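Synaptic vesicle membrane protein VAT-1 homolog-like (Homo sapiens, PDB 4A27) probably acts as an oxidoreductase of the quinone oxidoreductase branch of the zinc-containing alcohol dehydrogenase family. Local coordinates at residues Ala276-Leu280 with Leu281-Phe285. Sequence-based numbering, arbitrary orientation.
Sequences AGFSL and LNLLF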
# COMPACT_ATOMS: atom_id res chain seq x y z
N ALA A 276 -3.04 6.02 -2.86
CA ALA A 276 -3.96 5.86 -1.76
C ALA A 276 -4.53 7.21 -1.36
O ALA A 276 -3.92 8.25 -1.56
CB ALA A 276 -3.25 5.24 -0.58
N GLY A 277 -5.69 7.16 -0.72
CA GLY A 277 -6.27 8.33 -0.12
C GLY A 277 -6.54 7.99 1.31
O GLY A 277 -6.80 6.84 1.62
N PHE A 278 -6.47 8.99 2.19
CA PHE A 278 -6.69 8.77 3.60
C PHE A 278 -7.48 9.91 4.28
O PHE A 278 -7.10 11.08 4.17
CB PHE A 278 -5.40 8.55 4.33
CG PHE A 278 -5.59 8.24 5.78
CD1 PHE A 278 -6.20 7.04 6.17
CD2 PHE A 278 -5.27 9.17 6.76
CE1 PHE A 278 -6.42 6.76 7.53
CE2 PHE A 278 -5.47 8.89 8.11
CZ PHE A 278 -6.06 7.68 8.50
N SER A 279 -8.57 9.55 4.97
CA SER A 279 -9.43 10.46 5.75
C SER A 279 -9.69 9.84 7.09
O SER A 279 -10.46 8.87 7.19
CB SER A 279 -10.78 10.64 5.06
OG SER A 279 -11.72 11.17 5.99
N LEU A 280 -9.02 10.33 8.13
CA LEU A 280 -9.21 9.77 9.45
C LEU A 280 -10.68 9.91 9.94
O LEU A 280 -11.20 9.01 10.59
CB LEU A 280 -8.26 10.42 10.46
CG LEU A 280 -8.35 10.00 11.92
CD1 LEU A 280 -8.36 8.47 12.04
CD2 LEU A 280 -7.17 10.64 12.74
N LEU A 281 -11.29 11.05 9.71
CA LEU A 281 -12.65 11.30 10.21
C LEU A 281 -13.63 10.28 9.65
O LEU A 281 -14.42 9.69 10.41
CB LEU A 281 -13.11 12.74 9.95
CG LEU A 281 -12.35 13.74 10.83
CD1 LEU A 281 -12.81 15.10 10.53
CD2 LEU A 281 -12.43 13.49 12.36
N ASN A 282 -13.55 10.02 8.35
CA ASN A 282 -14.38 8.99 7.73
C ASN A 282 -14.14 7.61 8.27
O ASN A 282 -15.10 6.85 8.45
CB ASN A 282 -14.16 8.94 6.23
CG ASN A 282 -14.76 10.11 5.52
OD1 ASN A 282 -15.44 10.95 6.13
ND2 ASN A 282 -14.50 10.20 4.23
N LEU A 283 -12.88 7.29 8.54
CA LEU A 283 -12.52 6.01 9.13
C LEU A 283 -13.18 5.84 10.48
O LEU A 283 -13.67 4.76 10.80
CB LEU A 283 -10.99 5.89 9.27
CG LEU A 283 -10.34 4.52 9.45
CD1 LEU A 283 -10.73 3.56 8.31
CD2 LEU A 283 -8.80 4.66 9.51
N LEU A 284 -13.21 6.94 11.25
CA LEU A 284 -13.79 6.96 12.59
C LEU A 284 -15.34 6.89 12.62
O LEU A 284 -15.91 6.04 13.28
CB LEU A 284 -13.36 8.20 13.34
CG LEU A 284 -11.91 8.22 13.77
CD1 LEU A 284 -11.50 9.65 14.13
CD2 LEU A 284 -11.66 7.23 14.90
N PHE A 285 -15.97 7.79 11.88
CA PHE A 285 -17.37 8.13 12.07
C PHE A 285 -18.28 7.58 10.98
O PHE A 285 -19.48 7.63 11.16
CB PHE A 285 -17.55 9.66 12.14
CG PHE A 285 -16.87 10.31 13.31
CD1 PHE A 285 -17.04 9.83 14.60
CD2 PHE A 285 -16.05 11.41 13.12
CE1 PHE A 285 -16.40 10.44 15.69
CE2 PHE A 285 -15.43 12.03 14.21
CZ PHE A 285 -15.60 11.53 15.48
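Ser-279 OG accepts the backbone N-H of Asn-282 at 3.2 Å, with an N-H...O angle of 159°, and so caps the short helix that follows strand 274-278. OG is anti to the serine's own N (chi1 162°), a setting that lays it beside its own carbonyl carbon, facing the first turn. The carbonyl O of Ser-279 meanwhile receives Leu-283 N at 3.2 Å, and Leu-280 O takes Leu-284 N at 3.0 Å, so the i to i+4 bonding of the helix begins with the carbonyl of the N-cap residue itself. Apolar contacts flank these bonds. Leu-283 CD2 meets the Phe-278 ring at its edge, 3.7 Å from CE1, the two side chains crossing at about a right angle, while Leu-280 CG rests 3.9 Å from Leu-284 CD1, one turn on. With an alanine here in place of Ser-279 the OG acceptor is gone, and Asn-282 N would probably be left without its capping partner, the start of the helix less firmly held. Farther out, Ile-293 packs against Leu-280, Leu-283 and Leu-284, and Val-132 of helix 124-137 against Phe-278. The second subunit reaches the cap itself: its Asn-272 OD1 binds Ser-279 N, and its Glu-270 O takes Asn-282 ND2. This is a classic serine N-cap, placed where the last strand of the Rossmann-type parallel sheet gives way to a helix; the same strand, at Ala-276, pairs antiparallel with a strand of the second subunit, so the sheet runs on across the interface.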